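PDB 6WH1: X-ray repair cross complementing protein 1 variant from Homo sapiens, which probably serves as a scaffold that assembles DNA single-strand break repair complexes, this chain being its C-terminal BRCT domain. Local coordinates for residues E52-P55 / S56-E59; E16-G19 / D20-R23. All coordinates share one frame; numbering follows the deposited sequence.

Contact 1. Residues E52-P55 / S56-E59; sequences EWDP and SFEE
Asp54 holds Ser56 and Phe57 at the start of a helix. Its side-chain oxygen OD1 accepts the backbone N-H of Ser56, with OD1 and Ser56 N 2.8 Å apart. The N-H comes from above the carboxylate plane, 37° out of it. Ser56 OG also lies against OD1, probably as a second donor, but it is modelled so close that the geometry is doubtful. Asp54 CG sits between its own backbone N and carbonyl carbon, which turns the carboxylate back toward the first turn. The backbone adds two bonds, Phe57 N to Asp54 O at 2.8 Å and Glu59 N to Pro55 O at 3.0 Å. The carboxylate also borders the Phe57 ring. OD2 lies 3.3 Å from Phe57 CE1, and the two planes are 70° apart.

Trp53, just before the cap, packs on Phe57, four residues on, in the first turn. Phe57 CB sits over the six-membered ring of Trp53, 3.5 Å from its centroid, a CH-pi contact close to the ring normal. In return, Trp53 CA lies over one face of the Phe57 ring, 4.1 Å from the centroid. The two rings are oblique, with Phe57 CD2 3.4 Å from Trp53 CE3. Trp53 CG is anti to its backbone N (chi1 -171°), and this swings the indole back so that one face lies against Phe57 CB. Phe69 joins the cluster by stacking on Phe57 and meeting Trp53 edge-to-face.

The whole is an aspartate N-cap. It opens helix 55-63 of the BRCT fold, and the aromatic pair ties the loop after strand 46-48 to that helix.

Contact 2. Residues E16-G19 / D20-R23; sequences EFPG and DERR
The backbone of Pro18 to Glu21 makes a type II' beta turn, closed by a hydrogen bond from Glu21 N to Pro18 O of 2.9 Å. It leads from the loop after strand 10-13 into helix 21-31 of the BRCT fold. Gly19 takes the positive phi of the turn (59°). Asp20 occupies the N-cap position, but its side chain makes no capping bond.

Glu21 turns back over the loop. Its CB packs on Phe17 CB at 3.7 Å. The carboxylate reaches Pro18, with OE1 3.2 Å from the ring carbon CD. Glu21 CG is anti to its carbonyl carbon (chi1 -82°), and the bend at chi2 brings OE1 over to the proline. Pro72 and Tyr76 of helix 72-81 also touch Glu21, and Pro72 touches Phe17.

Arg22 reaches Phe17 with the NH2 end of its guanidinium, at the CD1-CE1 edge of the ring. The two side chains cross at about a right angle, and the guanidinium and ring planes are 67° apart. Arg22 meets the edge of the phenyl ring, not its face. NH2 has stronger partners in the carbonyl oxygens of Leu13 and Gly15, and these bonds fix the guanidinium beside the loop. NH2 of Arg22 lies in the plane of the Phe17 ring, 3.4 Å from CE1.

Contact 2 comes first in the chain and contact 1 follows, both within the BRCT domain. Each joins a loop leaving a parallel strand to the helix after it. Contact 2 follows strand 10-13, and contact 1 follows the neighbouring strand 46-48. Their centres are 21 Å apart. The nearest atoms are about 8 Å apart, so the two do not touch. Tyr14, just before 16-19, touches Asp54 and Ser56 of contact 1. Contact 1 has a side-chain cap; in contact 2 a type II' turn precedes the helix and the N-cap side chain makes no bond. Outside both contacts, an acidic side chain of another protein chain pairs with Arg23.

Contact 1. Residues E52-P55 / S56-E59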
loop_
_atom_site.group_PDB
_atom_site.type_symbol
_atom_site.label_atom_id
_atom_site.label_comp_id
_atom_site.label_asym_id
_atom_site.label_seq_id
_atom_site.Cartn_x
_atom_site.Cartn_y
_atom_site.Cartn_z
ATOM N N GLU A 52 13.365 9.169 -14.672
ATOM C CA GLU A 52 13.106 10.237 -15.616
ATOM C C GLU A 52 12.227 9.751 -16.762
ATOM O O GLU A 52 12.055 8.550 -16.984
ATOM C CB GLU A 52 14.424 10.798 -16.144
ATOM C CG GLU A 52 15.289 11.469 -15.089
ATOM C CD GLU A 52 14.589 12.634 -14.400
ATOM O OE1 GLU A 52 14.804 12.806 -13.182
ATOM O OE2 GLU A 52 13.830 13.374 -15.063
ATOM N N TRP A 53 11.653 10.714 -17.481
ATOM C CA TRP A 53 10.812 10.409 -18.633
ATOM C C TRP A 53 11.591 9.612 -19.674
ATOM O O TRP A 53 12.725 9.959 -20.018
ATOM C CB TRP A 53 10.289 11.712 -19.244
ATOM C CG TRP A 53 9.239 11.532 -20.295
ATOM C CD1 TRP A 53 9.428 11.136 -21.589
ATOM C CD2 TRP A 53 7.832 11.756 -20.146
ATOM N NE1 TRP A 53 8.224 11.094 -22.251
ATOM C CE2 TRP A 53 7.231 11.471 -21.387
ATOM C CE3 TRP A 53 7.024 12.167 -19.080
ATOM C CZ2 TRP A 53 5.859 11.582 -21.591
ATOM C CZ3 TRP A 53 5.665 12.276 -19.284
ATOM C CH2 TRP A 53 5.095 11.985 -20.530
ATOM N N ASP A 54 10.981 8.542 -20.171
ATOM C CA ASP A 54 11.519 7.744 -21.262
ATOM C C ASP A 54 10.389 7.445 -22.232
ATOM O O ASP A 54 9.211 7.604 -21.887
ATOM C CB ASP A 54 12.180 6.453 -20.743
ATOM C CG ASP A 54 11.176 5.408 -20.291
ATOM O OD1 ASP A 54 10.587 4.732 -21.157
ATOM O OD2 ASP A 54 10.996 5.245 -19.066
ATOM N N PRO A 55 10.711 7.028 -23.483
ATOM C CA PRO A 55 9.667 6.879 -24.513
ATOM C C PRO A 55 8.492 5.979 -24.146
ATOM O O PRO A 55 7.411 6.098 -24.740
ATOM C CB PRO A 55 10.445 6.301 -25.701
ATOM C CG PRO A 55 11.801 6.871 -25.548
ATOM C CD PRO A 55 12.062 6.912 -24.066
ATOM N N SER A 56 8.680 5.072 -23.185
ATOM C CA SER A 56 7.559 4.237 -22.765
ATOM C C SER A 56 6.466 5.066 -22.101
ATOM O O SER A 56 5.289 4.692 -22.158
ATOM C CB SER A 56 8.042 3.124 -21.832
ATOM O OG SER A 56 8.475 3.642 -20.588
ATOM N N PHE A 57 6.828 6.198 -21.490
ATOM C CA PHE A 57 5.821 7.124 -20.977
ATOM C C PHE A 57 4.911 7.604 -22.103
ATOM O O PHE A 57 3.680 7.571 -21.988
ATOM C CB PHE A 57 6.494 8.325 -20.299
ATOM C CG PHE A 57 7.141 8.022 -18.963
ATOM C CD1 PHE A 57 7.802 6.826 -18.732
ATOM C CD2 PHE A 57 7.117 8.965 -17.950
ATOM C CE1 PHE A 57 8.400 6.572 -17.510
ATOM C CE2 PHE A 57 7.714 8.716 -16.729
ATOM C CZ PHE A 57 8.356 7.520 -16.508
ATOM N N GLU A 58 5.510 8.050 -23.209
ATOM C CA GLU A 58 4.727 8.521 -24.346
ATOM C C GLU A 58 3.900 7.393 -24.950
ATOM O O GLU A 58 2.753 7.606 -25.374
ATOM C CB GLU A 58 5.664 9.135 -25.389
ATOM C CG GLU A 58 4.956 9.746 -26.578
ATOM C CD GLU A 58 5.893 10.516 -27.485
ATOM O OE1 GLU A 58 7.045 10.774 -27.076
ATOM O OE2 GLU A 58 5.469 10.866 -28.605
ATOM N N GLU A 59 4.467 6.183 -24.994
ATOM C CA GLU A 59 3.720 5.041 -25.516
ATOM C C GLU A 59 2.498 4.741 -24.653
ATOM O O GLU A 59 1.423 4.422 -25.174
ATOM C CB GLU A 59 4.625 3.814 -25.611
ATOM C CG GLU A 59 5.524 3.804 -26.834
ATOM C CD GLU A 59 4.792 4.201 -28.105
ATOM O OE1 GLU A 59 5.191 5.209 -28.730
ATOM O OE2 GLU A 59 3.823 3.506 -28.478
#

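Contact 2. Residues E16-G19 / D20-R23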
loop_
_atom_site.group_PDB
_atom_site.type_symbol
_atom_site.label_atom_id
_atom_site.label_comp_id
_atom_site.label_asym_id
_atom_site.label_seq_id
_atom_site.Cartn_x
_atom_site.Cartn_y
_atom_site.Cartn_z
ATOM N N GLU A 16 12.680 1.865 -9.877
ATOM C CA GLU A 16 13.283 1.638 -8.573
ATOM C C GLU A 16 13.189 2.894 -7.719
ATOM O O GLU A 16 13.420 4.008 -8.199
ATOM C CB GLU A 16 14.746 1.213 -8.717
ATOM N N PHE A 17 12.853 2.703 -6.448
ATOM C CA PHE A 17 12.729 3.758 -5.462
ATOM C C PHE A 17 13.788 3.589 -4.373
ATOM O O PHE A 17 14.182 2.462 -4.054
ATOM C CB PHE A 17 11.330 3.752 -4.830
ATOM C CG PHE A 17 10.212 3.898 -5.829
ATOM C CD1 PHE A 17 9.722 2.794 -6.510
ATOM C CD2 PHE A 17 9.650 5.141 -6.085
ATOM C CE1 PHE A 17 8.691 2.929 -7.431
ATOM C CE2 PHE A 17 8.619 5.280 -7.003
ATOM C CZ PHE A 17 8.139 4.174 -7.677
ATOM N N PRO A 18 14.269 4.683 -3.785
ATOM C CA PRO A 18 15.380 4.576 -2.829
ATOM C C PRO A 18 14.947 3.972 -1.500
ATOM O O PRO A 18 13.866 4.265 -0.983
ATOM C CB PRO A 18 15.839 6.030 -2.650
ATOM C CG PRO A 18 15.177 6.805 -3.758
ATOM C CD PRO A 18 13.910 6.083 -4.058
ATOM N N GLY A 19 15.811 3.123 -0.950
ATOM C CA GLY A 19 15.618 2.602 0.397
ATOM C C GLY A 19 14.310 1.851 0.547
ATOM O O GLY A 19 14.089 0.803 -0.072
ATOM N N ASP A 20 13.427 2.387 1.393
ATOM C CA ASP A 20 12.116 1.806 1.658
ATOM C C ASP A 20 10.987 2.629 1.044
ATOM O O ASP A 20 9.825 2.491 1.453
ATOM C CB ASP A 20 11.906 1.651 3.166
ATOM C CG ASP A 20 11.733 2.990 3.888
ATOM O OD1 ASP A 20 11.490 2.963 5.112
ATOM O OD2 ASP A 20 11.852 4.064 3.256
ATOM N N GLU A 21 11.315 3.502 0.090
ATOM C CA GLU A 21 10.306 4.382 -0.486
ATOM C C GLU A 21 9.173 3.581 -1.111
ATOM O O GLU A 21 8.009 3.986 -1.040
ATOM C CB GLU A 21 10.944 5.308 -1.522
ATOM C CG GLU A 21 11.632 6.535 -0.938
ATOM C CD GLU A 21 11.530 7.745 -1.850
ATOM O OE1 GLU A 21 11.227 7.565 -3.049
ATOM O OE2 GLU A 21 11.748 8.875 -1.366
ATOM N N ARG A 22 9.494 2.440 -1.724
ATOM C CA ARG A 22 8.460 1.610 -2.336
ATOM C C ARG A 22 7.451 1.145 -1.292
ATOM O O ARG A 22 6.232 1.254 -1.492
ATOM C CB ARG A 22 9.108 0.418 -3.042
ATOM C CG ARG A 22 8.136 -0.476 -3.795
ATOM C CD ARG A 22 8.870 -1.425 -4.736
ATOM N NE ARG A 22 9.083 -0.840 -6.059
ATOM C CZ ARG A 22 8.216 -0.925 -7.065
ATOM N NH1 ARG A 22 7.067 -1.572 -6.905
ATOM N NH2 ARG A 22 8.496 -0.362 -8.234
ATOM N N ARG A 23 7.949 0.634 -0.163
ATOM C CA ARG A 23 7.070 0.201 0.917
ATOM C C ARG A 23 6.242 1.363 1.451
ATOM O O ARG A 23 5.042 1.209 1.718
ATOM C CB ARG A 23 7.898 -0.428 2.040
ATOM C CG ARG A 23 7.279 -1.670 2.660
ATOM C CD ARG A 23 8.003 -2.074 3.943
ATOM N NE ARG A 23 7.799 -1.099 5.012
ATOM C CZ ARG A 23 6.819 -1.166 5.908
ATOM N NH1 ARG A 23 5.950 -2.167 5.873
ATOM N NH2 ARG A 23 6.708 -0.232 6.843
#